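PDB 1MGT: methylated-DNA--protein-cysteine methyltransferase from Thermococcus kodakarensis, which repairs O6-methylguanine and O4-methylthymine in DNA by moving the methyl group onto one of its own cysteines, a suicide reaction that inactivates it irreversibly. Local coordinates for residues A[28-32]-A[158-163]; A[67-71]-A[136-140]. One frame throughout, in Å; residues are numbered along the deposited sequence.

Contact 1: A[28-32]-A[158-163]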
loop_
_atom_site.group_PDB
_atom_site.type_symbol
_atom_site.label_atom_id
_atom_site.label_comp_id
_atom_site.label_asym_id
_atom_site.label_seq_id
_atom_site.Cartn_x
_atom_site.Cartn_y
_atom_site.Cartn_z
ATOM N N ALA A 28 5.464 -3.519 2.037
ATOM C CA ALA A 28 4.724 -4.767 2.003
ATOM C C ALA A 28 4.316 -5.071 3.460
ATOM O O ALA A 28 4.915 -4.584 4.397
ATOM C CB ALA A 28 5.476 -5.959 1.443
ATOM N N PHE A 29 3.281 -5.907 3.619
ATOM C CA PHE A 29 2.884 -6.257 4.984
ATOM C C PHE A 29 2.261 -7.655 4.940
ATOM O O PHE A 29 1.830 -8.111 3.890
ATOM C CB PHE A 29 1.975 -5.278 5.661
ATOM C CG PHE A 29 0.535 -5.307 5.233
ATOM C CD1 PHE A 29 -0.418 -5.896 6.045
ATOM C CD2 PHE A 29 0.157 -4.747 4.025
ATOM C CE1 PHE A 29 -1.762 -5.914 5.670
ATOM C CE2 PHE A 29 -1.186 -4.766 3.651
ATOM C CZ PHE A 29 -2.122 -5.351 4.473
ATOM N N ALA A 30 2.259 -8.296 6.109
ATOM C CA ALA A 30 1.691 -9.654 6.144
ATOM C C ALA A 30 1.528 -10.015 7.633
ATOM O O ALA A 30 1.988 -9.268 8.503
ATOM C CB ALA A 30 2.648 -10.636 5.486
ATOM N N PHE A 31 0.914 -11.158 7.883
ATOM C CA PHE A 31 0.742 -11.567 9.294
ATOM C C PHE A 31 1.847 -12.485 9.774
ATOM O O PHE A 31 1.792 -12.935 10.934
ATOM C CB PHE A 31 -0.605 -12.271 9.429
ATOM C CG PHE A 31 -1.777 -11.396 9.079
ATOM C CD1 PHE A 31 -2.714 -11.836 8.158
ATOM C CD2 PHE A 31 -1.929 -10.175 9.706
ATOM C CE1 PHE A 31 -3.809 -11.017 7.861
ATOM C CE2 PHE A 31 -3.019 -9.363 9.410
ATOM C CZ PHE A 31 -3.949 -9.806 8.489
ATOM N N ASP A 32 2.834 -12.781 8.929
ATOM C CA ASP A 32 3.944 -13.654 9.362
ATOM C C ASP A 32 5.180 -13.220 8.566
ATOM O O ASP A 32 5.027 -12.663 7.474
ATOM C CB ASP A 32 3.606 -15.112 9.201
ATOM C CG ASP A 32 3.489 -15.573 7.764
ATOM O OD1 ASP A 32 2.360 -15.584 7.246
ATOM O OD2 ASP A 32 4.531 -15.922 7.165
ATOM N N GLU A 158 -8.015 -11.449 3.512
ATOM C CA GLU A 158 -8.044 -11.289 4.960
ATOM C C GLU A 158 -7.314 -10.019 5.369
ATOM O O GLU A 158 -7.708 -9.362 6.333
ATOM C CB GLU A 158 -7.421 -12.510 5.658
ATOM C CG GLU A 158 -8.336 -13.732 5.547
ATOM C CD GLU A 158 -9.621 -13.524 6.332
ATOM O OE1 GLU A 158 -9.549 -12.953 7.449
ATOM O OE2 GLU A 158 -10.691 -13.934 5.826
ATOM N N GLU A 159 -6.223 -9.710 4.626
ATOM C CA GLU A 159 -5.479 -8.495 4.923
ATOM C C GLU A 159 -6.368 -7.276 4.608
ATOM O O GLU A 159 -6.369 -6.312 5.374
ATOM C CB GLU A 159 -4.201 -8.445 4.075
ATOM C CG GLU A 159 -3.098 -9.349 4.619
ATOM C CD GLU A 159 -3.113 -10.768 4.125
ATOM O OE1 GLU A 159 -4.163 -11.311 3.719
ATOM O OE2 GLU A 159 -2.016 -11.405 4.129
ATOM N N LYS A 160 -7.085 -7.346 3.491
ATOM C CA LYS A 160 -7.973 -6.200 3.146
ATOM C C LYS A 160 -9.043 -5.987 4.213
ATOM O O LYS A 160 -9.323 -4.863 4.663
ATOM C CB LYS A 160 -8.640 -6.433 1.789
ATOM C CG LYS A 160 -9.287 -5.119 1.257
ATOM C CD LYS A 160 -9.861 -5.407 -0.130
ATOM C CE LYS A 160 -10.321 -4.140 -0.841
ATOM N NZ LYS A 160 -10.805 -4.461 -2.213
ATOM N N LYS A 161 -9.657 -7.065 4.654
ATOM C CA LYS A 161 -10.694 -7.041 5.682
ATOM C C LYS A 161 -10.174 -6.528 7.007
ATOM O O LYS A 161 -10.829 -5.781 7.731
ATOM C CB LYS A 161 -11.271 -8.446 5.874
ATOM C CG LYS A 161 -12.488 -8.742 5.034
ATOM C CD LYS A 161 -12.923 -10.194 5.104
ATOM C CE LYS A 161 -13.220 -10.651 6.521
ATOM N NZ LYS A 161 -13.706 -12.077 6.543
ATOM N N PHE A 162 -8.943 -6.916 7.357
ATOM C CA PHE A 162 -8.323 -6.466 8.591
ATOM C C PHE A 162 -8.135 -4.956 8.591
ATOM O O PHE A 162 -8.405 -4.261 9.585
ATOM C CB PHE A 162 -6.994 -7.202 8.784
ATOM C CG PHE A 162 -6.116 -6.584 9.825
ATOM C CD1 PHE A 162 -6.366 -6.773 11.163
ATOM C CD2 PHE A 162 -5.035 -5.801 9.428
ATOM C CE1 PHE A 162 -5.544 -6.183 12.119
ATOM C CE2 PHE A 162 -4.214 -5.223 10.375
ATOM C CZ PHE A 162 -4.478 -5.417 11.713
ATOM N N LEU A 163 -7.629 -4.429 7.459
ATOM C CA LEU A 163 -7.441 -3.015 7.328
ATOM C C LEU A 163 -8.808 -2.295 7.384
ATOM O O LEU A 163 -8.898 -1.291 8.072
ATOM C CB LEU A 163 -6.728 -2.630 6.028
ATOM C CG LEU A 163 -5.229 -3.089 5.989
ATOM C CD1 LEU A 163 -4.611 -2.639 4.683
ATOM C CD2 LEU A 163 -4.508 -2.537 7.203
HETATM O O HOH W 1 -0.154 -12.691 5.726
#
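Phe29, in strand 24-30, and Phe31, just after it, pack against helix 157-166. Phe31, Phe29 and Glu159 bury the most surface. Phe29 is still in the strand and points its CA-to-CB bond toward the helix. Phe29 CZ, the tip of the ring, lies 3.7 Å from Glu159 CB and 3.7 Å from Leu163 CD1. These two helix residues are four apart, so the ring tip meets both on the same face of the helix. Phe31 follows the strand. Its CA-to-CB bond points sideways, but its ring reaches the helix. Phe31 CE1 is 3.7 Å from Glu159 CG, and Phe31 CZ is 4.0 Å from Phe162 CB. The edge of the Phe31 ring meets the face of the Phe162 ring in a T-shaped stack, with centroids 5.6 Å apart and planes at 87°.

Glu159 is the polar element among these rings. Its aliphatic part touches both Phe29 and Phe31. Water 1 bridges the two segments: Phe31 N donates to it at 2.9 Å, and it donates to Glu159 OE2 at 2.8 Å. No direct hydrogen bond joins the segments. The main partner of the carboxylate is Arg39 of helix 33-49, in a salt bridge. It is an ion pair between two helices, of the kind held to stabilise this hyperthermostable enzyme. Arg39 also hydrogen-bonds to the carbonyl of Phe29. Asp32 N-caps that same helix. Phe31 has a further cation-pi contact with Arg12.

The contact joins an outermost strand of the RNase H-like N-terminal domain to a helix of the DNA-binding domain, whose Leu163 side chain is about 7 Å from that of Cys141, the inferred methyl acceptor.

Contact 2: A[67-71]-A[136-140]; sequences VFKVL and PIVVP
Segment 67-71 is the last part of helix 63-71, with the bond Leu71 N to Val67 O at 3.0 Å. Segment 136-140 has no regular helix or strand. It begins with a classic gamma-turn centred on Ile137, whose phi/psi is 77/-66. The turn is closed by a weak hydrogen bond, Val138 N to Pro136 O, of 2.9 Å. Val138 is helical in its angles, -67/-47, Val139 is extended at -93/108, and Pro140 is at -75/65. The closest CA pairs are Leu71 with Ile137, 6.2 Å, and Val70 with Val138, 6.5 Å. No hydrogen bond crosses between the segments.

The turn places Ile137 with its CA-to-CB bond toward the helix, and Ile137 buries the most surface here. Its chi1 is m and chi2 is t. This sets Ile137 CD1 3.8 Å from Val67 CG1, and Ile137 CG2 3.9 Å from both Leu71 CA and Leu71 CB.

Segment 136-140 leads directly into Cys141, the inferred methyl acceptor, in the Pro-Cys-His-Arg motif of the MGMT family. Asn133 makes a weak hydrogen bond to the carbonyl of Val139, consistent with the asparagine hinge that links recognition helix and active site in relatives. The side chain of Ile137 is about 8 Å from that of Cys141.

The CA-to-CB bond of Val70 points toward the loop, with chi1 t. Val70 CG1 is 4.2 Å from Val138 CA, 4.4 Å from Val138 CG1 and 4.4 Å from Ile137 CG2. Val67, also t, places Val67 CG1 4.2 Å from Val138 CG1. Val138, with chi1 m, packs further on Ile27 and Phe80, and Asn77 ND2 hydrogen-bonds to its carbonyl.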
loop_
_atom_site.group_PDB
_atom_site.type_symbol
_atom_site.label_atom_id
_atom_site.label_comp_id
_atom_site.label_asym_id
_atom_site.label_seq_id
_atom_site.Cartn_x
_atom_site.Cartn_y
_atom_site.Cartn_z
ATOM N N VAL A 67 4.816 3.822 8.892
ATOM C CA VAL A 67 3.759 3.118 8.188
ATOM C C VAL A 67 2.748 2.576 9.203
ATOM O O VAL A 67 1.541 2.692 8.997
ATOM C CB VAL A 67 4.275 2.013 7.277
ATOM C CG1 VAL A 67 3.126 1.216 6.665
ATOM C CG2 VAL A 67 5.180 2.594 6.189
ATOM N N PHE A 68 3.190 1.992 10.329
ATOM C CA PHE A 68 2.284 1.493 11.343
ATOM C C PHE A 68 1.395 2.617 11.896
ATOM O O PHE A 68 0.212 2.373 12.166
ATOM C CB PHE A 68 3.075 0.854 12.500
ATOM C CG PHE A 68 2.194 0.258 13.567
ATOM C CD1 PHE A 68 1.434 -0.853 13.321
ATOM C CD2 PHE A 68 2.172 0.857 14.824
ATOM C CE1 PHE A 68 0.627 -1.398 14.306
ATOM C CE2 PHE A 68 1.372 0.319 15.824
ATOM C CZ PHE A 68 0.604 -0.797 15.558
ATOM N N LYS A 69 1.954 3.810 12.067
ATOM C CA LYS A 69 1.172 4.950 12.558
ATOM C C LYS A 69 0.067 5.300 11.556
ATOM O O LYS A 69 -1.021 5.708 11.990
ATOM C CB LYS A 69 2.068 6.158 12.786
ATOM C CG LYS A 69 2.847 6.037 14.112
ATOM C CD LYS A 69 3.789 7.225 14.216
ATOM C CE LYS A 69 4.672 7.162 15.458
ATOM N NZ LYS A 69 5.462 8.440 15.546
ATOM N N VAL A 70 0.344 5.161 10.252
ATOM C CA VAL A 70 -0.748 5.442 9.291
ATOM C C VAL A 70 -1.797 4.353 9.412
ATOM O O VAL A 70 -3.020 4.574 9.428
ATOM C CB VAL A 70 -0.171 5.477 7.850
ATOM C CG1 VAL A 70 -1.305 5.580 6.833
ATOM C CG2 VAL A 70 0.775 6.653 7.733
ATOM N N LEU A 71 -1.378 3.079 9.507
ATOM C CA LEU A 71 -2.267 1.957 9.626
ATOM C C LEU A 71 -3.247 2.108 10.802
ATOM O O LEU A 71 -4.437 1.817 10.621
ATOM C CB LEU A 71 -1.462 0.648 9.864
ATOM C CG LEU A 71 -2.210 -0.675 9.716
ATOM C CD1 LEU A 71 -1.234 -1.816 9.365
ATOM C CD2 LEU A 71 -2.946 -1.044 10.989
ATOM N N PRO A 136 1.136 -0.163 -0.432
ATOM C CA PRO A 136 -0.069 -0.566 0.326
ATOM C C PRO A 136 -0.029 0.113 1.678
ATOM O O PRO A 136 1.009 0.573 2.207
ATOM C CB PRO A 136 0.015 -2.060 0.434
ATOM C CG PRO A 136 1.465 -2.387 0.258
ATOM C CD PRO A 136 1.964 -1.368 -0.738
ATOM N N ILE A 137 -1.205 0.228 2.308
ATOM C CA ILE A 137 -1.427 0.881 3.568
ATOM C C ILE A 137 -1.439 2.399 3.404
ATOM O O ILE A 137 -2.484 3.048 3.585
ATOM C CB ILE A 137 -0.520 0.498 4.740
ATOM C CG1 ILE A 137 -0.532 -1.027 4.964
ATOM C CG2 ILE A 137 -0.943 1.226 6.032
ATOM C CD1 ILE A 137 0.614 -1.469 5.871
ATOM N N VAL A 138 -0.323 2.997 3.048
ATOM C CA VAL A 138 -0.218 4.443 2.894
ATOM C C VAL A 138 -1.059 4.911 1.711
ATOM O O VAL A 138 -1.769 5.915 1.916
ATOM C CB VAL A 138 1.239 4.893 2.856
ATOM C CG1 VAL A 138 1.939 4.377 4.136
ATOM C CG2 VAL A 138 1.957 4.312 1.661
ATOM N N VAL A 139 -0.979 4.277 0.572
ATOM C CA VAL A 139 -1.864 4.653 -0.598
ATOM C C VAL A 139 -2.982 3.660 -0.323
ATOM O O VAL A 139 -2.779 2.424 -0.363
ATOM C CB VAL A 139 -1.157 4.432 -1.932
ATOM C CG1 VAL A 139 -2.161 4.405 -3.086
ATOM C CG2 VAL A 139 -0.140 5.558 -2.154
ATOM N N PRO A 140 -4.136 4.137 0.124
ATOM C CA PRO A 140 -5.182 3.234 0.559
ATOM C C PRO A 140 -5.995 2.484 -0.408
ATOM O O PRO A 140 -7.258 2.612 -0.419
ATOM C CB PRO A 140 -5.976 4.155 1.519
ATOM C CG PRO A 140 -5.976 5.448 0.759
ATOM C CD PRO A 140 -4.523 5.560 0.269
#

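Overall arrangement
From the N terminus, the antiparallel sheet comes first, and its third strand carries 28-32. Helix 33-49 follows, then 67-71 at the end of helix 63-71. The chain continues into the DNA-binding domain and reaches 136-140, where contact 2 closes a loop of 64 residues. It then passes Cys141 and enters helix 157-166, where contact 1 closes a longer loop of 125 residues. Contact 2 therefore lies within the span of contact 1. Their centres are about 11 Å apart and they touch. Phe29 CD2 is 3.8 Å from Ile137 CD1, and Leu163 CD2 is 3.9 Å from Leu71 CG. Together they form one continuous interface, largely apolar, between the two domains.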